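Local coordinates for protein putative oxidoreductase (Staphylococcus aureus subsp. aureus, PDB 3IV4) that is probably a thioredoxin-fold oxidoreductase of the monothiol bacilliredoxin (BrxC) family, expected to act in thiol-disulfide chemistry, at residues K10-S13 with I14-E18; N41-D44 with Q45-F49. All coordinates share one frame; numbering follows the deposited sequence.

Interaction 1 of 2, residues K10-S13 with I14-E18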
loop_
_atom_site.group_PDB
_atom_site.type_symbol
_atom_site.label_atom_id
_atom_site.label_comp_id
_atom_site.label_asym_id
_atom_site.label_seq_id
_atom_site.Cartn_x
_atom_site.Cartn_y
_atom_site.Cartn_z
ATOM N N LYS A 10 2.117 8.473 4.314
ATOM C CA LYS A 10 1.667 8.965 3.012
ATOM C C LYS A 10 2.806 9.254 2.033
ATOM O O LYS A 10 3.793 9.903 2.389
ATOM C CB LYS A 10 0.795 10.213 3.172
ATOM C CG LYS A 10 -0.008 10.531 1.911
ATOM C CD LYS A 10 -1.026 11.626 2.150
ATOM C CE LYS A 10 -0.360 12.947 2.390
ATOM N NZ LYS A 10 -1.361 13.891 2.976
ATOM N N LEU A 11 2.649 8.762 0.803
ATOM C CA LEU A 11 3.528 9.126 -0.323
ATOM C C LEU A 11 2.876 10.209 -1.162
ATOM O O LEU A 11 1.681 10.147 -1.456
ATOM C CB LEU A 11 3.773 7.915 -1.224
ATOM C CG LEU A 11 4.419 6.681 -0.599
ATOM C CD1 LEU A 11 4.213 5.482 -1.507
ATOM C CD2 LEU A 11 5.896 6.915 -0.337
ATOM N N SER A 12 3.674 11.204 -1.547
ATOM C CA SER A 12 3.148 12.305 -2.360
ATOM C C SER A 12 3.845 12.486 -3.700
ATOM O O SER A 12 3.528 13.431 -4.427
ATOM C CB SER A 12 3.234 13.621 -1.587
ATOM O OG SER A 12 4.580 13.928 -1.264
ATOM N N SER A 13 4.805 11.619 -4.023
ATOM C CA SER A 13 5.477 11.721 -5.314
ATOM C C SER A 13 6.068 10.427 -5.799
ATOM O O SER A 13 6.346 9.511 -5.018
ATOM C CB SER A 13 6.578 12.788 -5.265
ATOM O OG SER A 13 7.664 12.395 -4.431
ATOM N N ILE A 14 6.302 10.386 -7.107
ATOM C CA ILE A 14 7.069 9.306 -7.714
ATOM C C ILE A 14 8.493 9.214 -7.101
ATOM O O ILE A 14 8.960 8.117 -6.800
ATOM C CB ILE A 14 7.106 9.460 -9.258
ATOM C CG1 ILE A 14 5.700 9.310 -9.820
ATOM C CG2 ILE A 14 8.032 8.421 -9.895
ATOM C CD1 ILE A 14 5.544 9.806 -11.214
ATOM N N ASP A 15 9.151 10.355 -6.858
ATOM C CA ASP A 15 10.462 10.373 -6.199
ATOM C C ASP A 15 10.449 9.606 -4.864
ATOM O O ASP A 15 11.334 8.792 -4.588
ATOM C CB ASP A 15 10.884 11.821 -5.877
ATOM C CG ASP A 15 11.542 12.541 -7.030
ATOM O OD1 ASP A 15 12.079 11.908 -7.943
ATOM O OD2 ASP A 15 11.557 13.787 -6.986
ATOM N N GLN A 16 9.449 9.879 -4.027
ATOM C CA GLN A 16 9.356 9.223 -2.719
ATOM C C GLN A 16 9.056 7.742 -2.833
ATOM O O GLN A 16 9.609 6.943 -2.072
ATOM C CB GLN A 16 8.294 9.882 -1.848
ATOM C CG GLN A 16 8.593 11.301 -1.503
ATOM C CD GLN A 16 7.495 11.917 -0.662
ATOM O OE1 GLN A 16 6.466 11.280 -0.384
ATOM N NE2 GLN A 16 7.716 13.152 -0.227
ATOM N N PHE A 17 8.176 7.383 -3.772
ATOM C CA PHE A 17 7.870 5.966 -4.032
ATOM C C PHE A 17 9.134 5.198 -4.411
ATOM O O PHE A 17 9.446 4.169 -3.791
ATOM C CB PHE A 17 6.764 5.810 -5.075
ATOM C CG PHE A 17 6.588 4.409 -5.555
ATOM C CD1 PHE A 17 5.935 3.464 -4.768
ATOM C CD2 PHE A 17 7.105 4.015 -6.787
ATOM C CE1 PHE A 17 5.788 2.166 -5.210
ATOM C CE2 PHE A 17 6.963 2.707 -7.236
ATOM C CZ PHE A 17 6.301 1.771 -6.435
ATOM N N GLU A 18 9.883 5.711 -5.382
ATOM C CA GLU A 18 11.137 5.052 -5.754
ATOM C C GLU A 18 12.130 5.022 -4.596
ATOM O O GLU A 18 12.852 4.028 -4.417
ATOM C CB GLU A 18 11.739 5.617 -7.062
ATOM C CG GLU A 18 10.957 5.180 -8.302
ATOM C CD GLU A 18 11.263 3.748 -8.784
ATOM O OE1 GLU A 18 12.269 3.162 -8.344
ATOM O OE2 GLU A 18 10.507 3.221 -9.632
#
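After a kink at Ser-12 (psi 2°) the chain extends once more at Ser-13 and enters a helix at Ile-14, the first turn closing with a bond from Phe-17 N to Ser-13 O (3.1 Å). Ser-13 is the N-cap: its OG accepts from Gln-16 N at 3.1 Å. With chi1 at 69°, OG lies between the backbone N and the carbonyl carbon, which turns it onto this amide of the opening turn. The same hydroxyl packs against the side chain of the residue whose amide it caps, Ser-13 OG standing 3.3 Å from Gln-16 CG. Strand 8-10, helix 14-23 and strand 26-32 form the opening beta-alpha-beta unit of the thioredoxin fold, and this cap starts its helix. Gln-16 runs back extended along the incoming chain; in one of its two modelled conformers OE1 accepts from Ser-12 N (3.0 Å), the donor standing 46° above the carbonyl plane. A weak bond from Ser-12 OG at 3.4 Å adds to it. Reciprocity therefore reaches the residue before the N-cap, unlike a classic capping box. On the buried side, Leu-11 CD1 lies at the edge of the Phe-17 ring, 4.2 Å from Phe-17 CD1, and both side chains rest on Leu-68 of helix 66-76.

Interaction 2 of 2, residues N41-D44 with Q45-F49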
loop_
_atom_site.group_PDB
_atom_site.type_symbol
_atom_site.label_atom_id
_atom_site.label_comp_id
_atom_site.label_asym_id
_atom_site.label_seq_id
_atom_site.Cartn_x
_atom_site.Cartn_y
_atom_site.Cartn_z
ATOM N N ASN A 41 -12.085 0.197 4.669
ATOM C CA ASN A 41 -11.953 -1.152 5.246
ATOM C C ASN A 41 -10.556 -1.715 4.964
ATOM O O ASN A 41 -9.898 -2.273 5.857
ATOM C CB ASN A 41 -13.020 -2.086 4.653
ATOM C CG ASN A 41 -14.420 -1.799 5.171
ATOM O OD1 ASN A 41 -14.594 -1.173 6.212
ATOM N ND2 ASN A 41 -15.433 -2.274 4.441
ATOM N N ALA A 42 -10.095 -1.569 3.721
ATOM C CA ALA A 42 -8.735 -2.000 3.363
ATOM C C ALA A 42 -7.630 -1.255 4.128
ATOM O O ALA A 42 -6.655 -1.859 4.556
ATOM C CB ALA A 42 -8.522 -1.886 1.860
ATOM N N TYR A 43 -7.783 0.060 4.275
ATOM C CA TYR A 43 -6.828 0.870 5.008
ATOM C C TYR A 43 -6.765 0.402 6.471
ATOM O O TYR A 43 -5.686 0.289 7.056
ATOM C CB TYR A 43 -7.233 2.348 4.926
ATOM C CG TYR A 43 -6.247 3.337 5.516
ATOM C CD1 TYR A 43 -5.308 3.962 4.717
ATOM C CD2 TYR A 43 -6.293 3.680 6.865
ATOM C CE1 TYR A 43 -4.415 4.884 5.238
ATOM C CE2 TYR A 43 -5.391 4.618 7.399
ATOM C CZ TYR A 43 -4.460 5.203 6.567
ATOM O OH TYR A 43 -3.566 6.125 7.068
ATOM N N ASP A 44 -7.934 0.125 7.051
ATOM C CA ASP A 44 -7.987 -0.422 8.409
ATOM C C ASP A 44 -7.235 -1.766 8.526
ATOM O O ASP A 44 -6.443 -1.955 9.457
ATOM C CB ASP A 44 -9.449 -0.574 8.825
ATOM C CG ASP A 44 -9.612 -0.958 10.285
ATOM O OD1 ASP A 44 -10.220 -2.007 10.513
ATOM O OD2 ASP A 44 -9.129 -0.225 11.160
ATOM N N GLN A 45 -7.465 -2.683 7.576
ATOM C CA GLN A 45 -6.727 -3.961 7.533
ATOM C C GLN A 45 -5.225 -3.726 7.413
ATOM O O GLN A 45 -4.428 -4.372 8.089
ATOM C CB GLN A 45 -7.214 -4.850 6.384
ATOM C CG GLN A 45 -8.663 -5.309 6.587
ATOM C CD GLN A 45 -8.808 -6.259 7.755
ATOM O OE1 GLN A 45 -8.261 -7.369 7.751
ATOM N NE2 GLN A 45 -9.520 -5.816 8.777
ATOM N N PHE A 46 -4.859 -2.776 6.561
ATOM C CA PHE A 46 -3.471 -2.423 6.295
ATOM C C PHE A 46 -2.816 -1.951 7.590
ATOM O O PHE A 46 -1.746 -2.458 7.959
ATOM C CB PHE A 46 -3.454 -1.350 5.194
ATOM C CG PHE A 46 -2.112 -1.095 4.548
ATOM C CD1 PHE A 46 -1.524 -2.039 3.715
ATOM C CD2 PHE A 46 -1.490 0.146 4.696
ATOM C CE1 PHE A 46 -0.284 -1.761 3.078
ATOM C CE2 PHE A 46 -0.284 0.436 4.066
ATOM C CZ PHE A 46 0.326 -0.525 3.262
ATOM N N ASN A 47 -3.462 -1.021 8.294
ATOM C CA ASN A 47 -2.951 -0.537 9.578
ATOM C C ASN A 47 -2.871 -1.615 10.644
ATOM O O ASN A 47 -1.929 -1.624 11.423
ATOM C CB ASN A 47 -3.815 0.598 10.131
ATOM C CG ASN A 47 -3.408 1.947 9.615
ATOM O OD1 ASN A 47 -2.313 2.428 9.887
ATOM N ND2 ASN A 47 -4.304 2.580 8.871
ATOM N N LYS A 48 -3.876 -2.491 10.711
ATOM C CA LYS A 48 -3.872 -3.591 11.693
ATOM C C LYS A 48 -2.718 -4.541 11.434
ATOM O O LYS A 48 -2.000 -4.944 12.350
ATOM C CB LYS A 48 -5.202 -4.348 11.647
ATOM C CG LYS A 48 -6.301 -3.687 12.460
ATOM C CD LYS A 48 -7.631 -4.210 11.990
ATOM C CE LYS A 48 -8.741 -3.802 12.916
ATOM N NZ LYS A 48 -9.974 -4.474 12.396
ATOM N N PHE A 49 -2.498 -4.866 10.171
ATOM C CA PHE A 49 -1.400 -5.744 9.814
ATOM C C PHE A 49 -0.039 -5.114 10.155
ATOM O O PHE A 49 0.814 -5.742 10.812
ATOM C CB PHE A 49 -1.503 -6.045 8.316
ATOM C CG PHE A 49 -0.277 -6.701 7.751
ATOM C CD1 PHE A 49 -0.016 -8.047 8.006
ATOM C CD2 PHE A 49 0.616 -5.969 6.964
ATOM C CE1 PHE A 49 1.115 -8.655 7.487
ATOM C CE2 PHE A 49 1.744 -6.567 6.442
ATOM C CZ PHE A 49 1.988 -7.913 6.699
HETATM O O HOH W 1 -11.519 -3.595 8.245
#
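Asp-44 OD1 is gripped twice, by Lys-48 NZ at 3.1 Å in a salt bridge and by a water that donates to it. The ammonium comes in on the syn side of the carboxylate, 26° out of its plane, so the approach is near the plane without lying in it. Lys-48 reaches this point as an extended chain laid back over the preceding turn, and its CE also packs close to OD1, 3.3 Å away. On the aspartate side, CG is anti to the backbone N (chi1 -172°), which sets the carboxylate beside the next turn. The water extends the link to two more residues: besides OD1 it donates to Asn-41 O (3.2 Å) and accepts from Gln-45 NE2 (3.0 Å). Asn-41 O thus has two donors, the second being Gln-45 N at 3.0 Å. All of this belongs to helix 37-53, the crossover of the beta-alpha-beta unit between strands 26-32 and 57-61 of the thioredoxin fold, where regular i to i+4 bonding continues with Phe-46 N to Ala-42 O (2.8 Å) and Lys-48 N to Asp-44 O (2.9 Å). Gln-45 bends at chi2 (-68°), its CG passing by Asn-41 O; its amide is held from both ends, since OE1 accepts from Val-104 N at the start of helix 104-110 while NE2 serves the water. Inward, Phe-46 packs on Phe-28 and Leu-30 of strand 26-32, and the Tyr-43 ring meets Tyr-59 edge-to-face. Asn-47, modelled in two conformers, turns its side chain toward the Tyr-43 ring, but the detail of that approach is doubtful; its backbone N bonds soundly to Tyr-43 O.

How the interactions relate
Interaction 1 closes before interaction 2 opens along the chain, and the two lie on opposite sides of the chain's centre, their centres 20 Å apart. Their nearest atoms are about 7 Å apart, so neither touches the other; what joins them is the sheet, with Leu-11 bonded through its backbone to Tyr-59 and Tyr-43 packing its ring on that same residue. One contact is a helix start, the other two turns within a helix. In thioredoxin-fold oxidoreductases the reactive cysteine usually sits where the strand equivalent to 26-32 passes into the helix equivalent to 37-53, so residues 41-49 probably lie just downstream of the active site, whereas residues 10-18 lead from strand 8-10 into the helix of the preceding crossover.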